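Protein-L-isoaspartate(D-aspartate) O-methyltransferase (Sulfolobus tokodaii, PDB 1VBF) probably catalyses the methyl esterification of L-isoaspartyl residues in damaged proteins, using S-adenosyl-L-methionine as the methyl donor. Local coordinates at residues K150-L155 with Y174-K179; D64-H69 with G158-L163. All blocks are in the same frame, centred on the assembly; numbering follows the deposited sequence.

Along the chain the four segments alternate: 64-69, 150-155, 158-163, 174-179. Strand 159-165 of contact 2 and strand 171-177 of contact 1 follow each other in sequence and are antiparallel neighbours in the seven-stranded mixed sheet, with backbone bonds pairing Met161 with Val176 and Leu163 with Tyr174. The contact centres lie about 10 Å apart. The two flanking pieces pack on opposite faces of strand 159-165: Ile160 and Ile162 point to segment 64-69, whereas Met161 packs on Pro151 and Leu155. Lys175 NZ, hydrogen-bonded to Glu65 O, ties the two contacts together a second time. Together they pack helical segments against the two faces of one sheet strand, as expected for a layered alpha/beta methyltransferase domain.

Contact 1: K150-L155 with Y174-K179; sequences KPYEQL and YKVIKK
Lys178 carries this contact, extended across the C-terminal end of helix 149-154. Its CG stands anti to the backbone N (chi1 -167°) and the chain beyond is extended, bringing NZ to Tyr152 O in the helix and Leu155 O just past it. NZ donates to Leu155 O at 2.7 Å, from above the carbonyl plane, and to Tyr152 O at 3.1 Å, in the plane; Glu153 O is 3.0 Å from NZ. A cation here would probably offset the negative end of the helix dipole. On the way, Lys178 CG lies against Tyr152 CZ at 3.6 Å and CD over one ring face, toward the rim; CD is also 3.7 Å from Leu155 CB, the two side chains running alongside one another, pointing opposite ways. Tyr152 CG is anti to its N (chi1 -174°), turning the ring toward the strand, where its edge at CE1 meets Val176 CG1 at 3.8 Å. Tyr152 OH hydrogen-bonds to Gly180 O; Lys179 N adds only a weak bond to OH (3.4 Å). An alanine in place of Lys178 would remove both NZ bonds and would probably leave one face of the Tyr152 ring less well covered. The C-terminal end of helix 149-154 packs beside the end of strand 171-177, with Pro151 and Leu155 resting on strands 135-140 and 159-165, while Lys150 pairs with Glu153 of the second subunit, and Glu153 with its Lys150.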
ATOM      1  N   LYS B 150     -31.327  -4.410  16.222  1.00 36.98           N
ATOM      2  CA  LYS B 150     -32.680  -3.945  16.522  1.00 36.54           C
ATOM      3  C   LYS B 150     -33.644  -4.196  15.352  1.00 37.01           C
ATOM      4  O   LYS B 150     -34.707  -4.794  15.529  1.00 36.62           O
ATOM      5  CB  LYS B 150     -32.682  -2.454  16.888  1.00 34.55           C
ATOM      6  CG  LYS B 150     -31.938  -2.141  18.142  1.00 31.69           C
ATOM      7  CD  LYS B 150     -32.448  -2.974  19.296  1.00 33.51           C
ATOM      8  CE  LYS B 150     -31.738  -2.591  20.579  1.00 34.96           C
ATOM      9  NZ  LYS B 150     -32.279  -3.273  21.783  1.00 36.64           N
ATOM     10  N   PRO B 151     -33.290  -3.729  14.140  1.00 36.84           N
ATOM     11  CA  PRO B 151     -34.182  -3.962  12.995  1.00 36.83           C
ATOM     12  C   PRO B 151     -34.486  -5.457  12.884  1.00 37.63           C
ATOM     13  O   PRO B 151     -35.642  -5.867  12.818  1.00 37.62           O
ATOM     14  CB  PRO B 151     -33.362  -3.463  11.816  1.00 36.77           C
ATOM     15  CG  PRO B 151     -32.533  -2.367  12.429  1.00 37.63           C
ATOM     16  CD  PRO B 151     -32.096  -2.968  13.738  1.00 35.38           C
ATOM     17  N   TYR B 152     -33.436  -6.271  12.884  1.00 37.43           N
ATOM     18  CA  TYR B 152     -33.612  -7.706  12.805  1.00 38.46           C
ATOM     19  C   TYR B 152     -34.571  -8.231  13.881  1.00 41.19           C
ATOM     20  O   TYR B 152     -35.391  -9.114  13.600  1.00 42.20           O
ATOM     21  CB  TYR B 152     -32.270  -8.430  12.937  1.00 36.34           C
ATOM     22  CG  TYR B 152     -32.385  -9.924  12.717  1.00 34.04           C
ATOM     23  CD1 TYR B 152     -32.422 -10.458  11.435  1.00 33.71           C
ATOM     24  CD2 TYR B 152     -32.539 -10.792  13.795  1.00 33.46           C
ATOM     25  CE1 TYR B 152     -32.622 -11.824  11.232  1.00 35.71           C
ATOM     26  CE2 TYR B 152     -32.736 -12.150  13.608  1.00 33.78           C
ATOM     27  CZ  TYR B 152     -32.784 -12.671  12.330  1.00 35.46           C
ATOM     28  OH  TYR B 152     -33.017 -14.028  12.161  1.00 34.80           O
ATOM     29  N   GLU B 153     -34.477  -7.713  15.106  1.00 42.49           N
ATOM     30  CA  GLU B 153     -35.370  -8.196  16.161  1.00 45.23           C
ATOM     31  C   GLU B 153     -36.794  -7.756  15.855  1.00 44.41           C
ATOM     32  O   GLU B 153     -37.750  -8.496  16.078  1.00 45.29           O
ATOM     33  CB  GLU B 153     -34.981  -7.646  17.540  1.00 49.05           C
ATOM     34  CG  GLU B 153     -33.537  -7.864  17.940  1.00 56.12           C
ATOM     35  CD  GLU B 153     -33.196  -7.230  19.287  1.00 59.89           C
ATOM     36  OE1 GLU B 153     -33.554  -6.043  19.520  1.00 60.05           O
ATOM     37  OE2 GLU B 153     -32.552  -7.929  20.106  1.00 61.98           O
ATOM     38  N   GLN B 154     -36.928  -6.541  15.343  1.00 42.35           N
ATOM     39  CA  GLN B 154     -38.227  -5.997  15.007  1.00 42.36           C
ATOM     40  C   GLN B 154     -38.899  -6.678  13.781  1.00 42.55           C
ATOM     41  O   GLN B 154     -40.102  -6.554  13.563  1.00 42.48           O
ATOM     42  CB  GLN B 154     -38.069  -4.487  14.823  1.00 41.72           C
ATOM     43  CG  GLN B 154     -37.830  -3.756  16.143  1.00 40.29           C
ATOM     44  CD  GLN B 154     -37.163  -2.402  15.977  1.00 40.82           C
ATOM     45  OE1 GLN B 154     -37.440  -1.665  15.039  1.00 41.71           O
ATOM     46  NE2 GLN B 154     -36.286  -2.066  16.906  1.00 41.19           N
ATOM     47  N   LEU B 155     -38.130  -7.418  12.994  1.00 43.19           N
ATOM     48  CA  LEU B 155     -38.675  -8.128  11.835  1.00 44.27           C
ATOM     49  C   LEU B 155     -39.643  -9.232  12.249  1.00 45.55           C
ATOM     50  O   LEU B 155     -39.505  -9.814  13.316  1.00 45.55           O
ATOM     51  CB  LEU B 155     -37.554  -8.796  11.039  1.00 42.41           C
ATOM     52  CG  LEU B 155     -37.190  -8.219   9.686  1.00 41.52           C
ATOM     53  CD1 LEU B 155     -36.290  -9.197   8.960  1.00 41.79           C
ATOM     54  CD2 LEU B 155     -38.445  -7.979   8.893  1.00 42.02           C
ATOM     55  N   TYR B 174     -26.773  -7.454   1.522  1.00 35.55           N
ATOM     56  CA  TYR B 174     -27.315  -8.713   2.001  1.00 37.36           C
ATOM     57  C   TYR B 174     -28.828  -8.778   2.102  1.00 37.66           C
ATOM     58  O   TYR B 174     -29.474  -7.833   2.557  1.00 38.03           O
ATOM     59  CB  TYR B 174     -26.777  -9.060   3.381  1.00 40.00           C
ATOM     60  CG  TYR B 174     -25.365  -9.530   3.432  1.00 42.00           C
ATOM     61  CD1 TYR B 174     -24.311  -8.627   3.546  1.00 42.53           C
ATOM     62  CD2 TYR B 174     -25.079 -10.891   3.394  1.00 45.18           C
ATOM     63  CE1 TYR B 174     -23.004  -9.071   3.621  1.00 44.76           C
ATOM     64  CE2 TYR B 174     -23.768 -11.352   3.468  1.00 46.24           C
ATOM     65  CZ  TYR B 174     -22.741 -10.437   3.580  1.00 46.29           C
ATOM     66  OH  TYR B 174     -21.450 -10.895   3.645  1.00 48.98           O
ATOM     67  N   LYS B 175     -29.380  -9.912   1.687  1.00 36.26           N
ATOM     68  CA  LYS B 175     -30.810 -10.143   1.784  1.00 36.73           C
ATOM     69  C   LYS B 175     -30.970 -11.160   2.927  1.00 36.49           C
ATOM     70  O   LYS B 175     -30.574 -12.326   2.824  1.00 34.84           O
ATOM     71  CB  LYS B 175     -31.358 -10.699   0.466  1.00 37.63           C
ATOM     72  CG  LYS B 175     -32.857 -10.939   0.483  1.00 38.64           C
ATOM     73  CD  LYS B 175     -33.331 -11.467  -0.850  1.00 39.53           C
ATOM     74  CE  LYS B 175     -34.805 -11.782  -0.814  1.00 39.05           C
ATOM     75  NZ  LYS B 175     -35.316 -11.953  -2.189  1.00 42.12           N
ATOM     76  N   VAL B 176     -31.556 -10.702   4.021  1.00 35.52           N
ATOM     77  CA  VAL B 176     -31.716 -11.523   5.205  1.00 35.38           C
ATOM     78  C   VAL B 176     -33.134 -11.995   5.432  1.00 36.16           C
ATOM     79  O   VAL B 176     -34.048 -11.181   5.488  1.00 38.84           O
ATOM     80  CB  VAL B 176     -31.280 -10.725   6.437  1.00 33.79           C
ATOM     81  CG1 VAL B 176     -31.381 -11.563   7.677  1.00 35.70           C
ATOM     82  CG2 VAL B 176     -29.891 -10.226   6.238  1.00 34.99           C
ATOM     83  N   ILE B 177     -33.333 -13.300   5.561  1.00 36.35           N
ATOM     84  CA  ILE B 177     -34.675 -13.800   5.831  1.00 37.72           C
ATOM     85  C   ILE B 177     -34.693 -14.297   7.263  1.00 38.54           C
ATOM     86  O   ILE B 177     -33.991 -15.235   7.606  1.00 39.42           O
ATOM     87  CB  ILE B 177     -35.071 -14.963   4.916  1.00 36.85           C
ATOM     88  CG1 ILE B 177     -35.130 -14.496   3.462  1.00 35.83           C
ATOM     89  CG2 ILE B 177     -36.414 -15.495   5.343  1.00 32.87           C
ATOM     90  CD1 ILE B 177     -35.496 -15.598   2.522  1.00 33.84           C
ATOM     91  N   LYS B 178     -35.498 -13.675   8.104  1.00 40.40           N
ATOM     92  CA  LYS B 178     -35.516 -14.078   9.490  1.00 43.95           C
ATOM     93  C   LYS B 178     -35.909 -15.526   9.750  1.00 47.64           C
ATOM     94  O   LYS B 178     -36.819 -16.072   9.115  1.00 48.80           O
ATOM     95  CB  LYS B 178     -36.407 -13.144  10.293  1.00 41.84           C
ATOM     96  CG  LYS B 178     -36.246 -13.310  11.782  1.00 41.95           C
ATOM     97  CD  LYS B 178     -36.917 -12.170  12.481  1.00 45.29           C
ATOM     98  CE  LYS B 178     -36.799 -12.250  13.989  1.00 44.25           C
ATOM     99  NZ  LYS B 178     -37.521 -11.083  14.593  1.00 43.10           N
ATOM    100  N   LYS B 179     -35.190 -16.141  10.689  1.00 50.96           N
ATOM    101  CA  LYS B 179     -35.426 -17.516  11.113  1.00 53.37           C
ATOM    102  C   LYS B 179     -34.749 -17.723  12.474  1.00 53.81           C
ATOM    103  O   LYS B 179     -33.726 -18.399  12.562  1.00 54.40           O
ATOM    104  CB  LYS B 179     -34.851 -18.501  10.095  1.00 55.27           C
ATOM    105  CG  LYS B 179     -35.178 -19.933  10.454  1.00 59.64           C
ATOM    106  CD  LYS B 179     -34.147 -20.919   9.953  1.00 63.61           C
ATOM    107  CE  LYS B 179     -34.454 -22.315  10.493  1.00 65.87           C
ATOM    108  NZ  LYS B 179     -33.330 -23.267  10.267  1.00 69.06           N
TER

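Contact 2: D64-H69 with G158-L163; sequences DELDLH and GGIMIL
The backbones come nearest at Leu66 and Ile160, whose CA atoms are 6.7 Å apart; beyond that pair the chain leaves helical geometry at Asp67, which has a positive phi of 57°, while residues 159-163 run as an extended strand. No hydrogen bond joins the two segments; the contact is van der Waals packing of aliphatic groups on one another and on backbone. From the strand, Ile160 and Ile162 both point toward the helix end, whereas Met161 between them, a selenomethionine, points away, as the alternation of a strand requires. Ile162 holds CG1 anti to the carbonyl carbon (chi1 -73°) and continues extended, so that CD1 is its leading atom: it lies 3.5 Å from Glu65 CB and 3.7 Å from Leu66 N, against the peptide between them. Glu65 offers its CB here and then bends at chi2 (-73°), which carries the carboxylate away from the strand. The other branch of the contact comes from Leu66, whose CD2 approaches Ile160 CG2 at 4.3 Å and Ile160 O at 3.8 Å. Ile160 CD1 in turn reaches Asp67 CB at 4.3 Å. The carboxylate of Asp67 has its partner on strand 135-140: OD2 forms a salt bridge with Arg137 NH1, which also hydrogen-bonds Leu66 O. A helix packed on one face of a sheet ordered 3-2-1-4-5-6-7, and leading through this turn to strand 73-77, the first of the mixed sheet in chain order, belongs to the Rossmann-like fold of AdoMet-dependent methyltransferases, here with the last two strands exchanged relative to the usual 3-2-1-4-5-7-6 order.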
ATOM      1  N   ASP B  64     -36.864  -4.068  -5.341  1.00 34.26           N
ATOM      2  CA  ASP B  64     -37.409  -5.194  -6.088  1.00 32.85           C
ATOM      3  C   ASP B  64     -37.106  -6.496  -5.349  1.00 33.05           C
ATOM      4  O   ASP B  64     -37.931  -7.411  -5.294  1.00 33.06           O
ATOM      5  CB  ASP B  64     -36.834  -5.214  -7.508  1.00 30.73           C
ATOM      6  CG  ASP B  64     -37.681  -6.044  -8.485  1.00 31.65           C
ATOM      7  OD1 ASP B  64     -38.896  -6.255  -8.220  1.00 28.99           O
ATOM      8  OD2 ASP B  64     -37.135  -6.467  -9.537  1.00 28.99           O
ATOM      9  N   GLU B  65     -35.931  -6.565  -4.742  1.00 33.72           N
ATOM     10  CA  GLU B  65     -35.524  -7.753  -4.005  1.00 34.05           C
ATOM     11  C   GLU B  65     -36.195  -7.859  -2.637  1.00 34.00           C
ATOM     12  O   GLU B  65     -36.151  -8.924  -2.013  1.00 32.34           O
ATOM     13  CB  GLU B  65     -34.010  -7.741  -3.817  1.00 36.75           C
ATOM     14  CG  GLU B  65     -33.209  -8.096  -5.059  1.00 41.31           C
ATOM     15  CD  GLU B  65     -33.286  -9.577  -5.388  1.00 44.26           C
ATOM     16  OE1 GLU B  65     -33.033 -10.408  -4.494  1.00 45.76           O
ATOM     17  OE2 GLU B  65     -33.597  -9.919  -6.544  1.00 46.29           O
ATOM     18  N   LEU B  66     -36.800  -6.755  -2.182  1.00 33.79           N
ATOM     19  CA  LEU B  66     -37.466  -6.681  -0.878  1.00 33.56           C
ATOM     20  C   LEU B  66     -38.792  -7.426  -0.844  1.00 35.40           C
ATOM     21  O   LEU B  66     -39.343  -7.692   0.239  1.00 34.31           O
ATOM     22  CB  LEU B  66     -37.716  -5.222  -0.496  1.00 33.96           C
ATOM     23  CG  LEU B  66     -37.254  -4.654   0.862  1.00 34.01           C
ATOM     24  CD1 LEU B  66     -38.019  -3.372   1.097  1.00 31.56           C
ATOM     25  CD2 LEU B  66     -37.494  -5.609   2.023  1.00 31.47           C
ATOM     26  N   ASP B  67     -39.311  -7.743  -2.033  1.00 36.93           N
ATOM     27  CA  ASP B  67     -40.571  -8.460  -2.173  1.00 36.58           C
ATOM     28  C   ASP B  67     -41.679  -7.683  -1.466  1.00 36.47           C
ATOM     29  O   ASP B  67     -42.239  -8.110  -0.462  1.00 35.77           O
ATOM     30  CB  ASP B  67     -40.418  -9.884  -1.613  1.00 38.81           C
ATOM     31  CG  ASP B  67     -41.687 -10.742  -1.776  1.00 44.23           C
ATOM     32  OD1 ASP B  67     -42.312 -10.731  -2.870  1.00 45.40           O
ATOM     33  OD2 ASP B  67     -42.051 -11.452  -0.804  1.00 47.04           O
ATOM     34  N   LEU B  68     -41.994  -6.523  -2.016  1.00 37.10           N
ATOM     35  CA  LEU B  68     -43.015  -5.674  -1.456  1.00 38.06           C
ATOM     36  C   LEU B  68     -44.405  -5.944  -2.031  1.00 42.76           C
ATOM     37  O   LEU B  68     -44.565  -6.079  -3.243  1.00 42.94           O
ATOM     38  CB  LEU B  68     -42.635  -4.226  -1.713  1.00 34.19           C
ATOM     39  CG  LEU B  68     -41.371  -3.708  -1.029  1.00 32.20           C
ATOM     40  CD1 LEU B  68     -40.991  -2.328  -1.598  1.00 26.49           C
ATOM     41  CD2 LEU B  68     -41.610  -3.658   0.481  1.00 28.00           C
ATOM     42  N   HIS B  69     -45.410  -6.044  -1.160  1.00 48.00           N
ATOM     43  CA  HIS B  69     -46.791  -6.236  -1.603  1.00 52.09           C
ATOM     44  C   HIS B  69     -47.829  -5.611  -0.653  1.00 52.53           C
ATOM     45  O   HIS B  69     -47.483  -5.107   0.417  1.00 52.97           O
ATOM     46  CB  HIS B  69     -47.096  -7.727  -1.883  1.00 55.30           C
ATOM     47  CG  HIS B  69     -46.764  -8.659  -0.757  1.00 61.14           C
ATOM     48  ND1 HIS B  69     -47.488  -8.704   0.412  1.00 64.95           N
ATOM     49  CD2 HIS B  69     -45.796  -9.604  -0.639  1.00 64.36           C
ATOM     50  CE1 HIS B  69     -46.986  -9.637   1.211  1.00 65.52           C
ATOM     51  NE2 HIS B  69     -45.961 -10.196   0.595  1.00 67.21           N
ATOM     52  N   GLY B 158     -40.925 -14.577   9.368  1.00 43.27           N
ATOM     53  CA  GLY B 158     -40.381 -14.886   8.061  1.00 40.58           C
ATOM     54  C   GLY B 158     -40.004 -13.648   7.288  1.00 39.38           C
ATOM     55  O   GLY B 158     -39.771 -13.722   6.083  1.00 39.86           O
ATOM     56  N   GLY B 159     -39.946 -12.515   7.987  1.00 37.91           N
ATOM     57  CA  GLY B 159     -39.628 -11.248   7.357  1.00 37.02           C
ATOM     58  C   GLY B 159     -38.375 -11.247   6.515  1.00 37.20           C
ATOM     59  O   GLY B 159     -37.577 -12.163   6.580  1.00 38.22           O
ATOM     60  N   ILE B 160     -38.195 -10.201   5.722  1.00 38.00           N
ATOM     61  CA  ILE B 160     -37.023 -10.086   4.868  1.00 36.95           C
ATOM     62  C   ILE B 160     -36.390  -8.751   5.105  1.00 37.66           C
ATOM     63  O   ILE B 160     -37.094  -7.747   5.165  1.00 38.47           O
ATOM     64  CB  ILE B 160     -37.409 -10.157   3.380  1.00 36.18           C
ATOM     65  CG1 ILE B 160     -37.878 -11.572   3.054  1.00 34.15           C
ATOM     66  CG2 ILE B 160     -36.244  -9.677   2.478  1.00 32.10           C
ATOM     67  CD1 ILE B 160     -38.376 -11.702   1.644  1.00 32.43           C
HETATM   68  N   MSE B 161     -35.066  -8.744   5.252  1.00 38.84           N
HETATM   69  CA  MSE B 161     -34.329  -7.495   5.432  1.00 40.61           C
HETATM   70  C   MSE B 161     -33.193  -7.382   4.424  1.00 38.54           C
HETATM   71  O   MSE B 161     -32.525  -8.368   4.115  1.00 39.33           O
HETATM   72  CB  MSE B 161     -33.747  -7.375   6.840  1.00 44.33           C
HETATM   73  CG  MSE B 161     -32.897  -6.107   7.038  1.00 50.80           C
HETATM   74 SE   MSE B 161     -32.174  -5.904   8.861  1.00 63.68          SE
HETATM   75  CE  MSE B 161     -32.048  -4.000   8.901  1.00 58.58           C
ATOM     76  N   ILE B 162     -32.992  -6.180   3.899  1.00 34.88           N
ATOM     77  CA  ILE B 162     -31.915  -5.929   2.963  1.00 31.79           C
ATOM     78  C   ILE B 162     -31.055  -4.782   3.486  1.00 31.64           C
ATOM     79  O   ILE B 162     -31.577  -3.716   3.809  1.00 32.34           O
ATOM     80  CB  ILE B 162     -32.474  -5.604   1.552  1.00 31.24           C
ATOM     81  CG1 ILE B 162     -33.007  -6.894   0.930  1.00 32.04           C
ATOM     82  CG2 ILE B 162     -31.388  -4.981   0.632  1.00 28.61           C
ATOM     83  CD1 ILE B 162     -33.549  -6.754  -0.462  1.00 30.69           C
ATOM     84  N   LEU B 163     -29.746  -5.013   3.608  1.00 29.52           N
ATOM     85  CA  LEU B 163     -28.817  -3.977   4.061  1.00 30.56           C
ATOM     86  C   LEU B 163     -27.403  -4.259   3.647  1.00 32.21           C
ATOM     87  O   LEU B 163     -27.052  -5.410   3.410  1.00 34.91           O
ATOM     88  CB  LEU B 163     -28.798  -3.832   5.582  1.00 28.85           C
ATOM     89  CG  LEU B 163     -28.652  -5.012   6.563  1.00 29.66           C
ATOM     90  CD1 LEU B 163     -28.097  -6.274   5.943  1.00 29.79           C
ATOM     91  CD2 LEU B 163     -27.782  -4.548   7.699  1.00 30.27           C
TER